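Local coordinates for protein BtGH115A (Bacteroides thetaiotaomicron, PDB 5BY3) that acts as a family GH115 4-O-methyl-alpha-glucuronidase with specificity for decorated arabinogalactans, probably by hydrolysing their glucuronic acid side groups, at residues S553-Q564 / L599-E607; V129-D137 / I437-E445. All coordinates share one frame; numbering follows the deposited sequence. Where two conformers were deposited one is given.

Contact 1 of 2, residues S553-Q564 / L599-E607; sequences SAYFELVKYPVQ and LTQHYNSLE
F556, Y561 and L599 meet where helices 552-580 and 587-603 pack nearly antiparallel, their local axes 10.5 Å apart at 162°, in register from Y561 beside L599 to S553 beside L606. Two edge-to-face (T-shaped) aromatic pairs fill the interface. H602 comes down on the F556 ring with CD2 over its centre, the planes at 66°. With CG anti to the backbone N (chi1 -170°), F556 reaches out between the helices, and its CZ lies 3.5 Å from L599 O, near the ring plane. The second pair has Y603 turning an edge onto the face of Y561, Y603 CD2 lying 3.6 Å from Y561 CG and off-centre. The far end of that ring is polar: Y561 OH donates to T600 OG1 at 2.8 Å and also bonds W405, while T600 OG1 has I596 O as a further partner. Beyond the last turn of helix 587-603, L606 lays CD2 against F556 CB at 3.9 Å and CD1 beside the chain of E557. At the solvent-facing end, S553 OG donates to E607 OE2 over 2.7 Å, on the anti side of the carboxylate. A water bridges the helices, donating to E557 O at 2.9 Å and accepting from Y603 OH. The chemistry is thus mainly aromatic and aliphatic packing, with hydroxyl bonds at both ends and a water satisfying the buried Y603 OH.

Contact 2 of 2, residues V129-D137 / I437-E445; sequences VSPWEWWAD and IKPAEYQIE
The connection between helix 113-126 and strand 145-148 meets the loop and first helical turn after strand 429-433, the eighth strand in chain order of the parallel TIM-barrel sheet, through W132 and E441. The W132 indole is gripped on one face and along its rim. E441 CB sits 3.7 Å from the centroid of the six-membered ring, only 5° off its normal, a CH-pi contact, and CG extends the cover to CZ3. At the pyrrole edge W132 NE1 donates to E445 OE1 (2.7 Å, 146°), with the acceptor in the ring plane. E445 gets there on an extended chain, CG anti to its backbone N (chi1 -172°), and its carboxylate is also held by W469 and R472 of helix 462-473. The methyls I437 CG2 and I444 CG2 close on the opposite, benzo rim of W132. Helix 193-205 packs L202 against W132, W135 and I437, so the W132 indole lies between this helix and helix 441-452. A type I turn from S130 to E133 presents W132, and within it S130 OG accepts from W132 N, an ST turn. Were W132 an alanine, the side chain of E441 would probably lose the ring it packs on and E445 OE1 one of its donors. I437 CD1 lies over a face of the W135 ring, 4.1 Å from W135 CH2. K438 bends at chi3 and chi4, bringing NZ 2.7 Å from W135 O, in the carbonyl plane, while E441 OE2 forms a salt bridge with the same nitrogen at 2.7 Å.

Contacts 1 and 2 follow one another along the chain, yet their centres lie 13 Å apart and they meet at E557. Its OE1 takes a salt bridge from K438 NZ at 2.8 Å, so the lysine that grips 129-137 also ties the barrel loop to helix 552-580. A second oxygen, E557 OE2, approaches D137 OD2 to 2.6 Å; this pairing of like charges may mean that a proton is shared. Packing seals the junction, A554 CB lying 3.3 Å from A136 O. The side chains of K438 and Y603 touch, and stand about 8 and 9 Å respectively from the bound nickel ion, whose site includes L404 and D436, the latter directly before segment 437-445.

Contact 1 of 2, residues S553-Q564 / L599-E607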
# COMPACT_ATOMS: atom_id res chain seq x y z
N SER A 553 4.01 -16.56 17.09
CA SER A 553 3.14 -15.39 16.98
C SER A 553 3.21 -14.73 15.58
O SER A 553 2.19 -14.42 15.00
CB SER A 553 3.45 -14.40 18.10
OG SER A 553 3.21 -14.99 19.37
N ALA A 554 4.40 -14.57 15.02
CA ALA A 554 4.52 -14.01 13.66
C ALA A 554 3.80 -14.91 12.68
O ALA A 554 3.18 -14.45 11.69
CB ALA A 554 5.97 -13.85 13.26
N TYR A 555 3.84 -16.20 12.95
CA TYR A 555 3.15 -17.10 12.05
C TYR A 555 1.63 -16.88 12.14
O TYR A 555 0.95 -16.86 11.12
CB TYR A 555 3.54 -18.56 12.32
CG TYR A 555 3.00 -19.53 11.29
CD1 TYR A 555 3.54 -19.59 9.99
CD2 TYR A 555 1.96 -20.39 11.60
CE1 TYR A 555 3.05 -20.48 9.05
CE2 TYR A 555 1.47 -21.29 10.67
CZ TYR A 555 2.01 -21.33 9.41
OH TYR A 555 1.51 -22.22 8.52
N PHE A 556 1.09 -16.69 13.33
CA PHE A 556 -0.35 -16.56 13.40
C PHE A 556 -0.75 -15.24 12.72
O PHE A 556 -1.68 -15.20 11.91
CB PHE A 556 -0.88 -16.64 14.85
CG PHE A 556 -2.39 -16.74 14.92
CD1 PHE A 556 -3.02 -17.99 14.89
CD2 PHE A 556 -3.18 -15.58 14.96
CE1 PHE A 556 -4.42 -18.07 14.91
CE2 PHE A 556 -4.57 -15.66 14.99
CZ PHE A 556 -5.19 -16.90 14.98
N GLU A 557 -0.00 -14.20 13.04
CA GLU A 557 -0.17 -12.86 12.50
C GLU A 557 -0.04 -12.74 10.99
O GLU A 557 -0.90 -12.12 10.37
CB GLU A 557 0.81 -11.90 13.20
CG GLU A 557 0.37 -11.57 14.60
CD GLU A 557 1.44 -10.90 15.39
OE1 GLU A 557 1.93 -9.84 14.95
OE2 GLU A 557 1.77 -11.42 16.48
N LEU A 558 0.99 -13.37 10.42
CA LEU A 558 1.36 -13.15 9.02
C LEU A 558 0.88 -14.23 8.04
O LEU A 558 0.70 -13.95 6.86
CB LEU A 558 2.87 -12.96 8.91
CG LEU A 558 3.44 -11.85 9.83
CD1 LEU A 558 4.95 -11.95 9.95
CD2 LEU A 558 3.08 -10.45 9.38
N VAL A 559 0.68 -15.44 8.52
CA VAL A 559 0.22 -16.54 7.67
C VAL A 559 -1.12 -17.11 8.13
O VAL A 559 -2.08 -17.08 7.39
CB VAL A 559 1.31 -17.67 7.52
CG1 VAL A 559 0.87 -18.72 6.54
CG2 VAL A 559 2.61 -17.10 7.01
N LYS A 560 -1.18 -17.60 9.37
CA LYS A 560 -2.33 -18.40 9.81
C LYS A 560 -3.62 -17.56 9.89
O LYS A 560 -4.62 -17.95 9.31
CB LYS A 560 -2.02 -19.14 11.12
CG LYS A 560 -2.96 -20.28 11.46
CD LYS A 560 -2.35 -21.22 12.50
CE LYS A 560 -3.23 -22.44 12.74
NZ LYS A 560 -4.17 -22.21 13.87
N TYR A 561 -3.59 -16.41 10.57
CA TYR A 561 -4.81 -15.58 10.62
C TYR A 561 -5.34 -15.18 9.24
O TYR A 561 -6.51 -15.43 9.00
CB TYR A 561 -4.72 -14.36 11.56
CG TYR A 561 -6.07 -13.63 11.73
CD1 TYR A 561 -7.04 -14.10 12.65
CD2 TYR A 561 -6.40 -12.52 10.94
CE1 TYR A 561 -8.26 -13.46 12.78
CE2 TYR A 561 -7.60 -11.89 11.07
CZ TYR A 561 -8.54 -12.37 11.99
OH TYR A 561 -9.76 -11.74 12.11
N PRO A 562 -4.50 -14.57 8.33
CA PRO A 562 -5.12 -14.17 7.04
C PRO A 562 -5.57 -15.30 6.14
O PRO A 562 -6.66 -15.23 5.59
CB PRO A 562 -4.06 -13.29 6.35
CG PRO A 562 -2.77 -13.59 7.04
CD PRO A 562 -3.10 -14.10 8.43
N VAL A 563 -4.78 -16.36 6.00
CA VAL A 563 -5.23 -17.51 5.18
C VAL A 563 -6.49 -18.18 5.75
O VAL A 563 -7.42 -18.49 5.00
CB VAL A 563 -4.11 -18.57 4.87
CG1 VAL A 563 -4.72 -19.83 4.24
CG2 VAL A 563 -3.09 -18.01 3.89
N GLN A 564 -6.53 -18.39 7.07
CA GLN A 564 -7.65 -19.11 7.63
C GLN A 564 -8.86 -18.20 7.80
O GLN A 564 -10.01 -18.65 7.68
CB GLN A 564 -7.27 -19.84 8.91
CG GLN A 564 -6.30 -21.02 8.70
CD GLN A 564 -6.14 -21.91 9.94
OE1 GLN A 564 -6.10 -21.46 11.09
NE2 GLN A 564 -6.04 -23.20 9.70
N LEU A 599 -10.66 -17.41 15.57
CA LEU A 599 -9.41 -16.88 15.02
C LEU A 599 -9.14 -15.43 15.50
O LEU A 599 -8.01 -15.10 15.83
CB LEU A 599 -9.41 -16.99 13.49
CG LEU A 599 -9.35 -18.43 12.94
CD1 LEU A 599 -9.71 -18.53 11.47
CD2 LEU A 599 -7.98 -19.00 13.12
N THR A 600 -10.19 -14.60 15.60
CA THR A 600 -10.02 -13.21 16.00
C THR A 600 -9.76 -13.08 17.51
O THR A 600 -8.99 -12.17 17.94
CB THR A 600 -11.24 -12.37 15.56
OG1 THR A 600 -11.48 -12.64 14.19
CG2 THR A 600 -11.02 -10.87 15.77
N GLN A 601 -10.38 -13.97 18.30
CA GLN A 601 -10.08 -14.07 19.74
C GLN A 601 -8.63 -14.43 19.97
O GLN A 601 -7.97 -13.88 20.85
CB GLN A 601 -10.96 -15.10 20.46
CG GLN A 601 -12.35 -14.64 20.87
CD GLN A 601 -12.38 -13.84 22.17
OE1 GLN A 601 -11.43 -13.12 22.52
NE2 GLN A 601 -13.51 -13.94 22.89
N HIS A 602 -8.12 -15.37 19.17
CA HIS A 602 -6.73 -15.78 19.30
C HIS A 602 -5.78 -14.61 18.98
O HIS A 602 -4.86 -14.34 19.77
CB HIS A 602 -6.42 -17.03 18.48
CG HIS A 602 -5.12 -17.67 18.83
ND1 HIS A 602 -4.91 -18.34 20.02
CD2 HIS A 602 -3.95 -17.74 18.16
CE1 HIS A 602 -3.67 -18.79 20.06
NE2 HIS A 602 -3.07 -18.45 18.94
N TYR A 603 -6.06 -13.89 17.89
CA TYR A 603 -5.29 -12.70 17.49
C TYR A 603 -5.13 -11.74 18.67
O TYR A 603 -4.02 -11.27 18.99
CB TYR A 603 -6.00 -11.94 16.34
CG TYR A 603 -5.08 -11.06 15.53
CD1 TYR A 603 -4.68 -9.80 15.99
CD2 TYR A 603 -4.61 -11.49 14.28
CE1 TYR A 603 -3.86 -9.00 15.24
CE2 TYR A 603 -3.77 -10.70 13.52
CZ TYR A 603 -3.40 -9.45 13.99
OH TYR A 603 -2.56 -8.69 13.24
N ASN A 604 -6.27 -11.46 19.29
CA ASN A 604 -6.40 -10.43 20.29
C ASN A 604 -5.86 -10.89 21.65
O ASN A 604 -5.86 -10.10 22.61
CB ASN A 604 -7.87 -9.99 20.34
CG ASN A 604 -8.21 -8.91 19.30
OD1 ASN A 604 -7.50 -7.90 19.17
ND2 ASN A 604 -9.29 -9.12 18.55
N SER A 605 -5.39 -12.14 21.73
CA SER A 605 -4.92 -12.72 23.00
C SER A 605 -3.48 -13.22 22.93
O SER A 605 -2.90 -13.58 23.94
CB SER A 605 -5.87 -13.83 23.51
OG SER A 605 -5.87 -14.95 22.64
N LEU A 606 -2.92 -13.25 21.72
CA LEU A 606 -1.50 -13.54 21.49
C LEU A 606 -0.61 -12.60 22.30
O LEU A 606 -0.99 -11.42 22.55
CB LEU A 606 -1.14 -13.26 20.03
CG LEU A 606 -1.69 -13.92 18.80
CD1 LEU A 606 -1.56 -12.92 17.68
CD2 LEU A 606 -0.89 -15.16 18.43
N GLU A 607 0.57 -13.10 22.67
CA GLU A 607 1.61 -12.37 23.41
C GLU A 607 1.08 -11.58 24.62
O GLU A 607 1.32 -10.37 24.75
CB GLU A 607 2.44 -11.50 22.46
CG GLU A 607 3.22 -12.29 21.40
CD GLU A 607 4.42 -13.08 21.93
OE1 GLU A 607 4.98 -12.77 23.03
OE2 GLU A 607 4.85 -14.01 21.21
O HOH W 1 -1.22 -9.38 11.25

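Contact 2 of 2, residues V129-D137 / I437-E445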
# COMPACT_ATOMS: atom_id res chain seq x y z
N VAL A 129 17.85 -8.28 11.94
CA VAL A 129 16.67 -7.72 12.62
C VAL A 129 15.62 -7.23 11.61
O VAL A 129 15.87 -6.30 10.85
CB VAL A 129 17.06 -6.60 13.63
CG1 VAL A 129 15.87 -6.14 14.45
CG2 VAL A 129 18.18 -7.07 14.55
N SER A 130 14.46 -7.89 11.59
CA SER A 130 13.33 -7.51 10.75
C SER A 130 12.74 -6.15 11.18
O SER A 130 12.70 -5.84 12.38
CB SER A 130 12.26 -8.61 10.84
OG SER A 130 10.94 -8.16 10.55
N PRO A 131 12.26 -5.33 10.20
CA PRO A 131 11.34 -4.22 10.51
C PRO A 131 10.18 -4.57 11.47
O PRO A 131 9.73 -3.69 12.22
CB PRO A 131 10.76 -3.85 9.14
CG PRO A 131 11.90 -4.13 8.20
CD PRO A 131 12.66 -5.31 8.78
N TRP A 132 9.73 -5.81 11.44
CA TRP A 132 8.58 -6.25 12.22
C TRP A 132 8.94 -7.01 13.52
O TRP A 132 8.07 -7.64 14.15
CB TRP A 132 7.69 -7.08 11.33
CG TRP A 132 7.45 -6.42 10.02
CD1 TRP A 132 8.14 -6.60 8.88
CD2 TRP A 132 6.45 -5.44 9.74
NE1 TRP A 132 7.63 -5.79 7.88
CE2 TRP A 132 6.60 -5.07 8.40
CE3 TRP A 132 5.46 -4.84 10.51
CZ2 TRP A 132 5.77 -4.14 7.79
CZ3 TRP A 132 4.63 -3.92 9.92
CH2 TRP A 132 4.79 -3.57 8.56
N GLU A 133 10.23 -6.96 13.87
CA GLU A 133 10.78 -7.33 15.18
C GLU A 133 9.76 -7.14 16.30
O GLU A 133 9.41 -8.07 17.03
CB GLU A 133 12.03 -6.46 15.41
CG GLU A 133 12.63 -6.44 16.81
CD GLU A 133 12.20 -5.26 17.65
OE1 GLU A 133 12.25 -4.10 17.17
OE2 GLU A 133 11.83 -5.51 18.82
N TRP A 134 9.27 -5.92 16.43
CA TRP A 134 8.25 -5.61 17.40
C TRP A 134 6.85 -5.73 16.82
O TRP A 134 5.96 -6.27 17.50
CB TRP A 134 8.48 -4.23 17.99
CG TRP A 134 7.65 -4.02 19.25
CD1 TRP A 134 7.94 -4.45 20.53
CD2 TRP A 134 6.40 -3.31 19.33
NE1 TRP A 134 6.94 -4.06 21.38
CE2 TRP A 134 5.98 -3.37 20.69
CE3 TRP A 134 5.61 -2.63 18.40
CZ2 TRP A 134 4.80 -2.77 21.13
CZ3 TRP A 134 4.43 -2.04 18.83
CH2 TRP A 134 4.03 -2.12 20.20
N TRP A 135 6.66 -5.23 15.59
CA TRP A 135 5.33 -4.98 15.02
C TRP A 135 4.62 -6.25 14.51
O TRP A 135 3.37 -6.28 14.36
CB TRP A 135 5.39 -3.89 13.93
CG TRP A 135 5.30 -2.47 14.50
CD1 TRP A 135 6.36 -1.62 14.84
CD2 TRP A 135 4.10 -1.75 14.82
NE1 TRP A 135 5.87 -0.43 15.33
CE2 TRP A 135 4.49 -0.48 15.32
CE3 TRP A 135 2.72 -2.05 14.72
CZ2 TRP A 135 3.56 0.47 15.73
CZ3 TRP A 135 1.80 -1.10 15.12
CH2 TRP A 135 2.23 0.15 15.64
N ALA A 136 5.39 -7.30 14.26
CA ALA A 136 4.78 -8.61 14.08
C ALA A 136 5.50 -9.68 14.89
O ALA A 136 5.42 -10.85 14.57
CB ALA A 136 4.70 -8.97 12.61
N ASP A 137 6.23 -9.26 15.91
CA ASP A 137 6.87 -10.18 16.87
C ASP A 137 7.85 -11.10 16.21
O ASP A 137 7.96 -12.26 16.62
CB ASP A 137 5.83 -11.01 17.64
CG ASP A 137 4.77 -10.17 18.26
OD1 ASP A 137 5.04 -9.52 19.30
OD2 ASP A 137 3.66 -10.10 17.68
N ILE A 437 -2.17 -0.40 9.87
CA ILE A 437 -0.86 -1.07 9.66
C ILE A 437 -1.03 -2.62 9.61
O ILE A 437 -0.91 -3.20 8.53
CB ILE A 437 0.26 -0.67 10.67
CG1 ILE A 437 0.43 0.88 10.75
CG2 ILE A 437 1.55 -1.45 10.38
CD1 ILE A 437 1.33 1.38 11.88
N LYS A 438 -1.31 -3.26 10.73
CA LYS A 438 -1.61 -4.71 10.72
C LYS A 438 -3.02 -4.87 10.10
O LYS A 438 -3.89 -4.10 10.45
CB LYS A 438 -1.48 -5.30 12.15
CG LYS A 438 -0.13 -4.94 12.81
CD LYS A 438 0.03 -5.39 14.27
CE LYS A 438 0.04 -6.90 14.40
NZ LYS A 438 1.09 -7.56 13.57
N PRO A 439 -3.25 -5.80 9.17
CA PRO A 439 -2.34 -6.89 8.84
C PRO A 439 -1.83 -6.80 7.37
O PRO A 439 -2.05 -7.72 6.59
CB PRO A 439 -3.26 -8.09 9.00
CG PRO A 439 -4.58 -7.62 8.39
CD PRO A 439 -4.64 -6.13 8.77
N ALA A 440 -1.20 -5.69 7.01
CA ALA A 440 -0.71 -5.38 5.67
C ALA A 440 0.80 -5.31 5.67
O ALA A 440 1.40 -4.69 4.75
CB ALA A 440 -1.24 -4.01 5.24
N GLU A 441 1.39 -5.89 6.72
CA GLU A 441 2.82 -5.90 6.93
C GLU A 441 3.61 -6.18 5.65
O GLU A 441 4.60 -5.49 5.32
CB GLU A 441 3.18 -6.95 7.96
CG GLU A 441 2.61 -6.73 9.36
CD GLU A 441 1.34 -7.52 9.65
OE1 GLU A 441 0.69 -8.04 8.72
OE2 GLU A 441 0.99 -7.64 10.85
N TYR A 442 3.18 -7.18 4.91
CA TYR A 442 3.92 -7.55 3.75
C TYR A 442 3.83 -6.46 2.66
O TYR A 442 4.90 -5.97 2.20
CB TYR A 442 3.54 -8.95 3.21
CG TYR A 442 4.35 -9.20 1.94
CD1 TYR A 442 5.73 -9.38 2.02
CD2 TYR A 442 3.76 -9.13 0.67
CE1 TYR A 442 6.48 -9.54 0.88
CE2 TYR A 442 4.53 -9.29 -0.48
CZ TYR A 442 5.89 -9.50 -0.36
OH TYR A 442 6.68 -9.65 -1.45
N GLN A 443 2.61 -6.07 2.25
CA GLN A 443 2.43 -5.04 1.18
C GLN A 443 3.17 -3.71 1.48
O GLN A 443 3.76 -3.11 0.58
CB GLN A 443 0.96 -4.75 0.88
CG GLN A 443 0.17 -5.93 0.29
CD GLN A 443 -0.53 -6.83 1.33
OE1 GLN A 443 -0.20 -6.81 2.52
NE2 GLN A 443 -1.48 -7.65 0.87
N ILE A 444 3.15 -3.32 2.75
CA ILE A 444 3.79 -2.13 3.25
C ILE A 444 5.28 -2.25 2.99
O ILE A 444 5.90 -1.31 2.48
CB ILE A 444 3.48 -1.91 4.75
CG1 ILE A 444 1.99 -1.58 4.96
CG2 ILE A 444 4.37 -0.80 5.36
CD1 ILE A 444 1.50 -1.69 6.40
N GLU A 445 5.87 -3.38 3.32
CA GLU A 445 7.30 -3.51 3.15
C GLU A 445 7.67 -3.57 1.66
O GLU A 445 8.69 -3.01 1.23
CB GLU A 445 7.84 -4.72 3.91
CG GLU A 445 9.37 -4.79 3.92
CD GLU A 445 9.91 -5.89 4.80
OE1 GLU A 445 9.23 -6.30 5.76
OE2 GLU A 445 11.04 -6.35 4.52